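Local coordinates for iron Transport-associated domain protein (Bacillus anthracis, PDB 4H8Q) that binds heme through a NEAT domain and probably scavenges it as a secreted hemophore that can extract heme from methemoglobin, at residues F65-N70 and A99-K104; Q15-F20 and P40-V45; L23-E28 and F117-I122. The protein carries 1 engineered substitution. All blocks are in the same frame, centred on the assembly; numbering follows the deposited sequence.

Contact 1. Residues F65-N70 and A99-K104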
loop_
_atom_site.group_PDB
_atom_site.type_symbol
_atom_site.label_atom_id
_atom_site.label_comp_id
_atom_site.label_asym_id
_atom_site.label_seq_id
_atom_site.Cartn_x
_atom_site.Cartn_y
_atom_site.Cartn_z
ATOM N N PHE A 65 -1.098 7.829 4.260
ATOM C CA PHE A 65 -0.373 6.707 3.685
ATOM C C PHE A 65 0.614 7.216 2.646
ATOM O O PHE A 65 0.221 7.881 1.684
ATOM C CB PHE A 65 -1.321 5.678 3.052
ATOM C CG PHE A 65 -0.601 4.528 2.422
ATOM C CD1 PHE A 65 0.057 3.593 3.215
ATOM C CD2 PHE A 65 -0.522 4.405 1.049
ATOM C CE1 PHE A 65 0.744 2.537 2.647
ATOM C CE2 PHE A 65 0.169 3.347 0.465
ATOM C CZ PHE A 65 0.794 2.409 1.263
ATOM N N GLN A 66 1.896 6.912 2.842
ATOM C CA GLN A 66 2.934 7.445 1.960
ATOM C C GLN A 66 3.863 6.340 1.483
ATOM O O GLN A 66 4.077 5.342 2.178
ATOM C CB GLN A 66 3.745 8.514 2.694
ATOM C CG GLN A 66 2.899 9.633 3.242
ATOM C CD GLN A 66 3.713 10.661 3.995
ATOM O OE1 GLN A 66 4.832 10.390 4.433
ATOM N NE2 GLN A 66 3.147 11.849 4.161
ATOM N N THR A 67 4.424 6.506 0.292
ATOM C CA THR A 67 5.431 5.570 -0.173
ATOM C C THR A 67 6.669 6.336 -0.614
ATOM O O THR A 67 6.594 7.531 -0.908
ATOM C CB THR A 67 4.917 4.684 -1.325
ATOM O OG1 THR A 67 4.593 5.498 -2.459
ATOM C CG2 THR A 67 3.681 3.917 -0.896
ATOM N N GLU A 68 7.805 5.653 -0.634
ATOM C CA GLU A 68 9.063 6.308 -0.985
ATOM C C GLU A 68 9.100 6.586 -2.475
ATOM O O GLU A 68 8.851 5.695 -3.288
ATOM C CB GLU A 68 10.267 5.455 -0.575
ATOM C CG GLU A 68 11.614 6.128 -0.869
ATOM C CD GLU A 68 12.754 5.593 -0.015
ATOM O OE1 GLU A 68 12.650 4.458 0.493
ATOM O OE2 GLU A 68 13.760 6.314 0.150
ATOM N N LYS A 69 9.409 7.830 -2.818
ATOM C CA LYS A 69 9.477 8.264 -4.205
ATOM C C LYS A 69 10.590 9.293 -4.336
ATOM O O LYS A 69 10.556 10.337 -3.681
ATOM C CB LYS A 69 8.141 8.883 -4.625
ATOM C CG LYS A 69 8.137 9.496 -6.022
ATOM C CD LYS A 69 6.883 10.330 -6.248
ATOM C CE LYS A 69 6.867 10.961 -7.633
ATOM N NZ LYS A 69 6.844 9.939 -8.720
ATOM N N ASN A 70 11.580 8.989 -5.170
ATOM C CA ASN A 70 12.685 9.912 -5.414
ATOM C C ASN A 70 13.357 10.370 -4.123
ATOM O O ASN A 70 13.464 11.570 -3.861
ATOM C CB ASN A 70 12.204 11.127 -6.213
ATOM C CG ASN A 70 11.667 10.753 -7.585
ATOM O OD1 ASN A 70 12.186 9.849 -8.244
ATOM N ND2 ASN A 70 10.621 11.447 -8.021
ATOM N N ALA A 99 11.863 -5.730 -5.162
ATOM C CA ALA A 99 12.496 -5.023 -4.062
ATOM C C ALA A 99 11.445 -4.545 -3.066
ATOM O O ALA A 99 10.307 -4.258 -3.445
ATOM C CB ALA A 99 13.299 -3.846 -4.582
ATOM N N LYS A 100 11.828 -4.462 -1.797
ATOM C CA LYS A 100 10.944 -3.916 -0.774
ATOM C C LYS A 100 10.708 -2.439 -1.042
ATOM O O LYS A 100 11.628 -1.701 -1.415
ATOM C CB LYS A 100 11.547 -4.098 0.625
ATOM C CG LYS A 100 11.574 -5.543 1.126
ATOM C CD LYS A 100 12.254 -5.627 2.490
ATOM C CE LYS A 100 12.149 -7.021 3.109
ATOM N NZ LYS A 100 12.900 -8.057 2.335
ATOM N N LEU A 101 9.470 -2.005 -0.848
ATOM C CA LEU A 101 9.124 -0.602 -1.012
ATOM C C LEU A 101 8.834 -0.031 0.363
ATOM O O LEU A 101 8.006 -0.571 1.093
ATOM C CB LEU A 101 7.892 -0.470 -1.909
ATOM C CG LEU A 101 7.331 0.942 -2.094
ATOM C CD1 LEU A 101 8.350 1.883 -2.765
ATOM C CD2 LEU A 101 6.042 0.886 -2.894
ATOM N N ASN A 102 9.537 1.034 0.736
ATOM C CA ASN A 102 9.290 1.676 2.019
ATOM C C ASN A 102 8.014 2.495 1.992
ATOM O O ASN A 102 7.730 3.189 1.015
ATOM C CB ASN A 102 10.454 2.577 2.413
ATOM C CG ASN A 102 11.715 1.801 2.704
ATOM O OD1 ASN A 102 11.675 0.733 3.323
ATOM N ND2 ASN A 102 12.851 2.333 2.260
ATOM N N ALA A 103 7.247 2.420 3.074
ATOM C CA ALA A 103 6.024 3.200 3.186
ATOM C C ALA A 103 5.853 3.682 4.617
ATOM O O ALA A 103 6.546 3.222 5.529
ATOM C CB ALA A 103 4.819 2.372 2.753
ATOM N N LYS A 104 4.944 4.627 4.800
ATOM C CA LYS A 104 4.643 5.174 6.112
ATOM C C LYS A 104 3.139 5.220 6.239
ATOM O O LYS A 104 2.424 5.439 5.253
ATOM C CB LYS A 104 5.186 6.595 6.239
ATOM C CG LYS A 104 6.706 6.670 6.334
ATOM C CD LYS A 104 7.186 8.107 6.235
ATOM C CE LYS A 104 8.684 8.200 6.492
ATOM N NZ LYS A 104 9.013 7.797 7.896
HETATM O O HOH W 1 11.634 2.140 -1.003
#
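Glu68 and Asn102 lie side by side and point the same way. Asn102 ND2 donates to Glu68 OE1 at 2.8 Å, in a nearly straight bond (164°). The oxygen lies close to the plane of the Asn102 amide, and it is met almost along its C-O axis. Glu68 CG stands anti to the backbone N (chi1 -178°), and the chain runs on extended, alongside Asn102. A water donates a second bond to the same OE1 and accepts from Asn102 N. The backbones add Glu68 N to Asn102 O at 3.0 Å.

Further along, Gln66 and Lys104 form an antiparallel hydrogen-bonded pair, with Gln66 N to Lys104 O at 2.9 Å and the reciprocal bond equally long. Thr67 and Ala103 are the non-hydrogen-bonded pair between. On the Thr67 face, Phe65 CE1 packs on Ala103 CB at 4.1 Å. On the Gln66 face, Gln66 OE1 comes within 3.7 Å of Lys104 CD, an amide oxygen against aliphatic lysine. The polar ends turn elsewhere: Gln66 NE2 to Asp75, and Lys104 NZ to a salt bridge with Asp119.

Glu68 OE1 thus has two donors, one neutral amide and one water. This would favour the ionised carboxylate and tie the end of strand 62-69 to Asn102.

Contact 2. Residues Q15-F20 and P40-V45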
loop_
_atom_site.group_PDB
_atom_site.type_symbol
_atom_site.label_atom_id
_atom_site.label_comp_id
_atom_site.label_asym_id
_atom_site.label_seq_id
_atom_site.Cartn_x
_atom_site.Cartn_y
_atom_site.Cartn_z
ATOM N N GLN A 15 -3.064 -4.317 -17.263
ATOM C CA GLN A 15 -3.444 -4.352 -15.849
ATOM C C GLN A 15 -3.338 -5.786 -15.312
ATOM O O GLN A 15 -3.880 -6.710 -15.915
ATOM C CB GLN A 15 -4.886 -3.864 -15.697
ATOM C CG GLN A 15 -5.088 -2.705 -14.739
ATOM C CD GLN A 15 -6.398 -1.960 -14.990
ATOM O OE1 GLN A 15 -7.206 -2.352 -15.838
ATOM N NE2 GLN A 15 -6.605 -0.873 -14.258
ATOM N N TYR A 16 -2.674 -5.969 -14.171
ATOM C CA TYR A 16 -2.391 -7.312 -13.649
ATOM C C TYR A 16 -2.674 -7.434 -12.157
ATOM O O TYR A 16 -2.584 -6.447 -11.430
ATOM C CB TYR A 16 -0.911 -7.635 -13.846
ATOM C CG TYR A 16 -0.409 -7.502 -15.259
ATOM C CD1 TYR A 16 -0.315 -8.609 -16.087
ATOM C CD2 TYR A 16 -0.004 -6.274 -15.759
ATOM C CE1 TYR A 16 0.153 -8.491 -17.382
ATOM C CE2 TYR A 16 0.473 -6.149 -17.053
ATOM C CZ TYR A 16 0.546 -7.263 -17.859
ATOM O OH TYR A 16 1.014 -7.137 -19.150
ATOM N N ASP A 17 -2.968 -8.649 -11.691
ATOM C CA ASP A 17 -3.024 -8.901 -10.259
ATOM C C ASP A 17 -1.601 -9.051 -9.726
ATOM O O ASP A 17 -0.749 -9.682 -10.365
ATOM C CB ASP A 17 -3.801 -10.190 -9.948
ATOM C CG ASP A 17 -5.290 -10.063 -10.171
ATOM O OD1 ASP A 17 -5.785 -8.921 -10.321
ATOM O OD2 ASP A 17 -5.981 -11.115 -10.156
ATOM N N ILE A 18 -1.334 -8.484 -8.554
ATOM C CA ILE A 18 -0.046 -8.707 -7.912
ATOM C C ILE A 18 -0.196 -8.926 -6.414
ATOM O O ILE A 18 -0.719 -8.081 -5.694
ATOM C CB ILE A 18 0.965 -7.580 -8.220
ATOM C CG1 ILE A 18 2.329 -7.912 -7.594
ATOM C CG2 ILE A 18 0.432 -6.229 -7.755
ATOM C CD1 ILE A 18 3.486 -7.120 -8.190
ATOM N N ALA A 19 0.255 -10.086 -5.943
ATOM C CA ALA A 19 0.184 -10.375 -4.519
ATOM C C ALA A 19 1.271 -9.623 -3.770
ATOM O O ALA A 19 2.327 -9.325 -4.327
ATOM C CB ALA A 19 0.325 -11.880 -4.269
ATOM N N PHE A 20 1.017 -9.322 -2.504
ATOM C CA PHE A 20 2.011 -8.626 -1.686
ATOM C C PHE A 20 1.715 -8.846 -0.211
ATOM O O PHE A 20 0.630 -9.328 0.158
ATOM C CB PHE A 20 2.007 -7.122 -1.989
ATOM C CG PHE A 20 0.775 -6.424 -1.492
ATOM C CD1 PHE A 20 -0.383 -6.415 -2.257
ATOM C CD2 PHE A 20 0.766 -5.796 -0.250
ATOM C CE1 PHE A 20 -1.531 -5.793 -1.791
ATOM C CE2 PHE A 20 -0.373 -5.161 0.220
ATOM C CZ PHE A 20 -1.525 -5.160 -0.549
ATOM N N PRO A 40 -4.707 -9.698 -3.775
ATOM C CA PRO A 40 -3.720 -8.943 -4.549
ATOM C C PRO A 40 -4.149 -7.519 -4.844
ATOM O O PRO A 40 -5.354 -7.196 -4.892
ATOM C CB PRO A 40 -3.651 -9.717 -5.871
ATOM C CG PRO A 40 -5.007 -10.299 -6.017
ATOM C CD PRO A 40 -5.443 -10.654 -4.624
ATOM N N ALA A 41 -3.148 -6.678 -5.056
ATOM C CA ALA A 41 -3.351 -5.329 -5.569
ATOM C C ALA A 41 -3.424 -5.388 -7.088
ATOM O O ALA A 41 -3.284 -6.458 -7.694
ATOM C CB ALA A 41 -2.203 -4.433 -5.136
ATOM N N ARG A 42 -3.653 -4.241 -7.713
ATOM C CA ARG A 42 -3.685 -4.198 -9.166
ATOM C C ARG A 42 -2.515 -3.379 -9.676
ATOM O O ARG A 42 -2.293 -2.241 -9.264
ATOM C CB ARG A 42 -5.018 -3.651 -9.682
ATOM C CG ARG A 42 -6.206 -4.586 -9.438
ATOM C CD ARG A 42 -6.156 -5.804 -10.368
ATOM N NE ARG A 42 -6.717 -5.475 -11.680
ATOM C CZ ARG A 42 -6.606 -6.239 -12.763
ATOM N NH1 ARG A 42 -5.939 -7.386 -12.712
ATOM N NH2 ARG A 42 -7.164 -5.851 -13.902
ATOM N N LEU A 43 -1.751 -3.993 -10.566
ATOM C CA LEU A 43 -0.597 -3.365 -11.172
ATOM C C LEU A 43 -0.983 -2.882 -12.558
ATOM O O LEU A 43 -1.486 -3.652 -13.371
ATOM C CB LEU A 43 0.523 -4.397 -11.290
ATOM C CG LEU A 43 1.655 -4.112 -12.274
ATOM C CD1 LEU A 43 2.472 -2.912 -11.813
ATOM C CD2 LEU A 43 2.532 -5.346 -12.399
ATOM N N THR A 44 -0.757 -1.605 -12.825
ATOM C CA THR A 44 -0.961 -1.081 -14.171
ATOM C C THR A 44 0.399 -0.770 -14.757
ATOM O O THR A 44 1.196 -0.040 -14.162
ATOM C CB THR A 44 -1.818 0.194 -14.173
ATOM O OG1 THR A 44 -3.130 -0.105 -13.692
ATOM C CG2 THR A 44 -1.911 0.762 -15.590
ATOM N N VAL A 45 0.680 -1.351 -15.918
ATOM C CA VAL A 45 1.929 -1.084 -16.607
ATOM C C VAL A 45 1.603 -0.173 -17.781
ATOM O O VAL A 45 0.761 -0.507 -18.609
ATOM C CB VAL A 45 2.575 -2.377 -17.119
ATOM C CG1 VAL A 45 3.871 -2.064 -17.849
ATOM C CG2 VAL A 45 2.826 -3.341 -15.962
HETATM O O HOH W 2 -6.542 -7.316 -16.370
HETATM O O HOH W 3 -9.190 -3.685 -14.285
#
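Tyr16 and Leu43 bond to each other through both of their backbone groups. Tyr16 N donates to Leu43 O, and Leu43 N to Tyr16 O at 2.7 Å; both donors lie in the plane of the carbonyl they meet. Ile18 and Ala41 repeat the pattern more loosely, with Ile18 N to Ala41 O at 2.9 Å and Ala41 N back to Ile18 O, more bent (140°). The non-hydrogen-bonded pairs Gln15-Thr44 and Asp17-Arg42 alternate with these.

Arg42 is the main polar side chain. Its chain bends at chi2 (-73°), which sets CD beside Asp17 OD1, and again at chi3; the guanidinium then lies against strand 14-24. NH1 donates to Asp17 OD1 at 2.8 Å in a salt bridge. This donor sits above the carboxylate plane, and the two flat groups are 72° apart. NH2 is taken up by two waters at the guanidinium edge. One water donates to Gln15 O; the other gives a weak bond to Gln15 OE1. One guanidinium face rests over the Gln15-Tyr16 peptide, with Tyr16 N 3.8 Å above its plane. Tyr16 OH bonds outside the pair, to Lys12 O.

The other face is apolar. Phe20 CE1 meets Ala41 CB at 3.7 Å, Ile18 CG2 packs on Leu43 CB at 4.0 Å, and Tyr16 CE2 touches Val45 CG2. Ile52, Leu97 and Phe124 continue this packing inward.

One face thus carries Gln15, Asp17, Arg42 and Thr44, the other Ile18, Ala41 and Leu43. Here strands 14-24 and 41-46 pair antiparallel in the NEAT beta barrel, an immunoglobulin-like fold of the E-set clan.

Contact 3. Residues L23-E28 and F117-I122. With HEM (protoporphyrin IX containing Fe), chain B.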
loop_
_atom_site.group_PDB
_atom_site.type_symbol
_atom_site.label_atom_id
_atom_site.label_comp_id
_atom_site.label_asym_id
_atom_site.label_seq_id
_atom_site.Cartn_x
_atom_site.Cartn_y
_atom_site.Cartn_z
ATOM N N LEU A 23 5.213 -5.696 5.663
ATOM C CA LEU A 23 6.150 -6.196 6.664
ATOM C C LEU A 23 6.452 -5.154 7.728
ATOM O O LEU A 23 6.523 -3.959 7.450
ATOM C CB LEU A 23 7.450 -6.619 5.976
ATOM C CG LEU A 23 7.331 -7.648 4.855
ATOM C CD1 LEU A 23 8.698 -7.875 4.199
ATOM C CD2 LEU A 23 6.734 -8.964 5.384
ATOM N N LYS A 24 6.635 -5.611 8.963
ATOM C CA LYS A 24 7.081 -4.743 10.035
ATOM C C LYS A 24 8.456 -4.158 9.701
ATOM O O LYS A 24 9.311 -4.855 9.157
ATOM C CB LYS A 24 7.113 -5.550 11.337
ATOM C CG LYS A 24 7.630 -4.797 12.531
ATOM C CD LYS A 24 7.510 -5.656 13.788
ATOM C CE LYS A 24 8.097 -4.947 14.994
ATOM N NZ LYS A 24 7.991 -5.785 16.217
ATOM N N ASP A 25 8.644 -2.883 10.020
ATOM C CA ASP A 25 9.825 -2.119 9.615
ATOM C C ASP A 25 11.132 -2.862 9.917
ATOM O O ASP A 25 11.374 -3.252 11.062
ATOM C CB ASP A 25 9.824 -0.763 10.319
ATOM C CG ASP A 25 10.938 0.162 9.835
ATOM O OD1 ASP A 25 11.213 0.204 8.617
ATOM O OD2 ASP A 25 11.530 0.861 10.689
ATOM N N LYS A 26 11.946 -3.058 8.880
ATOM C CA LYS A 26 13.274 -3.674 9.010
ATOM C C LYS A 26 13.236 -5.151 9.415
ATOM O O LYS A 26 14.220 -5.683 9.941
ATOM C CB LYS A 26 14.153 -2.876 9.978
ATOM C CG LYS A 26 14.338 -1.411 9.595
ATOM C CD LYS A 26 15.314 -0.726 10.546
ATOM C CE LYS A 26 15.568 0.723 10.157
ATOM N NZ LYS A 26 14.460 1.631 10.569
ATOM N N THR A 27 12.110 -5.813 9.164
ATOM C CA THR A 27 11.956 -7.228 9.486
ATOM C C THR A 27 11.339 -8.019 8.350
ATOM O O THR A 27 10.878 -7.444 7.352
ATOM C CB THR A 27 11.046 -7.444 10.713
ATOM O OG1 THR A 27 9.669 -7.324 10.318
ATOM C CG2 THR A 27 11.354 -6.448 11.806
ATOM N N GLU A 28 11.338 -9.342 8.502
ATOM C CA GLU A 28 10.598 -10.223 7.611
ATOM C C GLU A 28 9.313 -10.696 8.290
ATOM O O GLU A 28 8.699 -11.671 7.858
ATOM C CB GLU A 28 11.459 -11.420 7.200
ATOM C CG GLU A 28 12.678 -11.049 6.356
ATOM C CD GLU A 28 12.313 -10.621 4.941
ATOM O OE1 GLU A 28 11.217 -10.992 4.467
ATOM O OE2 GLU A 28 13.126 -9.920 4.298
ATOM N N PHE A 117 2.035 6.666 14.310
ATOM C CA PHE A 117 2.494 6.504 12.931
ATOM C C PHE A 117 3.674 5.533 12.867
ATOM O O PHE A 117 4.380 5.326 13.861
ATOM C CB PHE A 117 2.759 7.848 12.236
ATOM C CG PHE A 117 3.685 8.763 12.983
ATOM C CD1 PHE A 117 5.053 8.543 12.980
ATOM C CD2 PHE A 117 3.184 9.874 13.633
ATOM C CE1 PHE A 117 5.908 9.414 13.656
ATOM C CE2 PHE A 117 4.030 10.746 14.298
ATOM C CZ PHE A 117 5.390 10.511 14.309
ATOM N N TYR A 118 3.842 4.889 11.720
ATOM C CA TYR A 118 4.787 3.790 11.595
ATOM C C TYR A 118 5.448 3.800 10.240
ATOM O O TYR A 118 4.880 4.289 9.256
ATOM C CB TYR A 118 4.069 2.443 11.696
ATOM C CG TYR A 118 3.263 2.200 12.943
ATOM C CD1 TYR A 118 3.882 1.792 14.115
ATOM C CD2 TYR A 118 1.884 2.340 12.941
ATOM C CE1 TYR A 118 3.153 1.557 15.261
ATOM C CE2 TYR A 118 1.139 2.104 14.096
ATOM C CZ TYR A 118 1.784 1.700 15.240
ATOM O OH TYR A 118 1.058 1.463 16.386
ATOM N N ASP A 119 6.645 3.226 10.193
ATOM C CA ASP A 119 7.258 2.809 8.950
ATOM C C ASP A 119 6.922 1.340 8.681
ATOM O O ASP A 119 6.850 0.536 9.606
ATOM C CB ASP A 119 8.778 2.985 9.041
ATOM C CG ASP A 119 9.191 4.440 9.162
ATOM O OD1 ASP A 119 9.898 4.786 10.129
ATOM O OD2 ASP A 119 8.826 5.239 8.285
ATOM N N VAL A 120 6.686 0.989 7.423
ATOM C CA VAL A 120 6.542 -0.407 7.035
ATOM C C VAL A 120 7.208 -0.615 5.684
ATOM O O VAL A 120 7.577 0.355 5.005
ATOM C CB VAL A 120 5.062 -0.811 6.885
ATOM C CG1 VAL A 120 4.346 -0.736 8.213
ATOM C CG2 VAL A 120 4.372 0.101 5.856
ATOM N N GLN A 121 7.374 -1.877 5.302
ATOM C CA GLN A 121 7.807 -2.210 3.952
ATOM C C GLN A 121 6.749 -3.028 3.235
ATOM O O GLN A 121 6.093 -3.879 3.832
ATOM C CB GLN A 121 9.126 -2.985 3.956
ATOM C CG GLN A 121 10.349 -2.116 4.186
ATOM C CD GLN A 121 10.558 -1.803 5.645
ATOM O OE1 GLN A 121 10.690 -2.714 6.461
ATOM N NE2 GLN A 121 10.590 -0.520 5.988
ATOM N N ILE A 122 6.577 -2.763 1.946
ATOM C CA ILE A 122 5.713 -3.590 1.126
ATOM C C ILE A 122 6.583 -4.519 0.295
ATOM O O ILE A 122 7.515 -4.070 -0.376
ATOM C CB ILE A 122 4.841 -2.728 0.192
ATOM C CG1 ILE A 122 3.909 -1.850 1.031
ATOM C CG2 ILE A 122 4.036 -3.621 -0.749
ATOM C CD1 ILE A 122 3.251 -0.693 0.256
HETATM C CHA HEM B . 1.668 -1.985 16.075
HETATM C CHB HEM B . -2.645 -2.758 18.161
HETATM C CHC HEM B . -4.919 -0.896 14.282
HETATM C CHD HEM B . -0.661 -0.669 11.948
HETATM C C1A HEM B . 0.697 -2.343 16.971
HETATM C C2A HEM B . 0.923 -2.908 18.289
HETATM C C3A HEM B . -0.273 -3.122 18.847
HETATM C C4A HEM B . -1.295 -2.690 17.922
HETATM C CMA HEM B . -0.552 -3.714 20.245
HETATM C CAA HEM B . 2.309 -3.226 18.907
HETATM C CBA HEM B . 2.939 -4.403 18.161
HETATM C CGA HEM B . 2.081 -5.649 18.220
HETATM O O1A HEM B . 1.576 -5.989 19.320
HETATM O O2A HEM B . 1.905 -6.334 17.178
HETATM C C1B HEM B . -3.623 -2.345 17.285
HETATM C C2B HEM B . -5.043 -2.472 17.509
HETATM C C3B HEM B . -5.676 -1.967 16.453
HETATM C C4B HEM B . -4.680 -1.489 15.508
HETATM C CMB HEM B . -5.702 -3.110 18.755
HETATM C CAB HEM B . -7.211 -1.911 16.299
HETATM C CBB HEM B . -7.751 -1.507 15.153
HETATM C C1C HEM B . -3.970 -0.700 13.298
HETATM C C2C HEM B . -4.226 -0.243 11.944
HETATM C C3C HEM B . -3.056 -0.176 11.297
HETATM C C4C HEM B . -2.007 -0.589 12.217
HETATM C CMC HEM B . -5.621 0.116 11.373
HETATM C CAC HEM B . -2.849 0.264 9.832
HETATM C CBC HEM B . -1.610 0.435 9.373
HETATM C C1D HEM B . 0.323 -0.989 12.854
HETATM C C2D HEM B . 1.726 -0.973 12.533
HETATM C C3D HEM B . 2.449 -1.380 13.801
HETATM C C4D HEM B . 1.415 -1.602 14.780
HETATM C CMD HEM B . 2.365 -0.624 11.182
HETATM C CAD HEM B . 3.970 -1.513 13.996
HETATM C CBD HEM B . 4.359 -2.984 14.036
HETATM C CGD HEM B . 3.958 -3.700 12.778
HETATM O O1D HEM B . 4.289 -3.234 11.647
HETATM O O2D HEM B . 3.312 -4.772 12.914
HETATM N NA HEM B . -0.661 -2.222 16.782
HETATM N NB HEM B . -3.433 -1.741 16.051
HETATM N NC HEM B . -2.609 -0.910 13.417
HETATM N ND HEM B . 0.171 -1.363 14.190
HETATM FE FE HEM B . -1.611 -1.343 15.193
HETATM O O HOH W 4 6.404 -1.517 11.322
HETATM O O HOH W 5 12.531 3.340 10.193
HETATM O O HOH W 6 11.357 -5.288 5.755
#
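Leu23 and Gln121 pair through their backbones. Leu23 N donates to Gln121 O at 2.7 Å, in a straight bond (177°), and Gln121 N returns one to Leu23 O.

Side-chain hydrogen bonds centre on the Gln121 amide. The chain bends at chi2 (81°), which swings CD toward the type II turn from Lys24 to Thr27. NE2 donates to Asp25 OD1 at 2.8 Å, nearly in the amide plane and on the anti lone pair of the carboxylate. OE1 accepts from Lys26 N at 2.7 Å and from a water that also bonds Thr27 O.

Charges gather beside this. Asp25 OD2 lies 4.3 Å from Asp119 OD1. A shared water donates to both, and Lys26 NZ forms a salt bridge with Asp25 OD2, which should ease the repulsion.

The heme contacts are mostly apolar. Heme C3D stands 3.3 Å above the Tyr118 ring, over its centre, and Val120 CG1 touches the methyl CMD. Another water links Asp25 N, Asp119 O and propionate oxygen O1D.

Strand 114-125 lies between strands 14-24 and 101-109. Its other edge bonds Val105, Ala103 and Leu101, and Asp119 reaches Lys104 there.

All three contacts belong to one antiparallel sheet closed into a barrel. Contact 2 comes first along the chain and contact 1 later. Contact 3 encloses contact 1 and crosses contact 2, because residues 23-28 fall between 15-20 and 40-45 while 117-122 come after both. Contacts 1 and 3 are neighbours, with centres about 10 Å apart. The salt bridges Lys104-Asp119 and Lys100-Glu28 link them. Contact 2 lies across the chain's centre from contact 3, about 20 Å between centres. They share strand 14-24 and meet through Phe20 and Ile122. Contacts 1 and 2 do not touch. Contact 3 supplies three residues of the heme pocket, while contact 2 pairs two strands on the other side of the chain's centre.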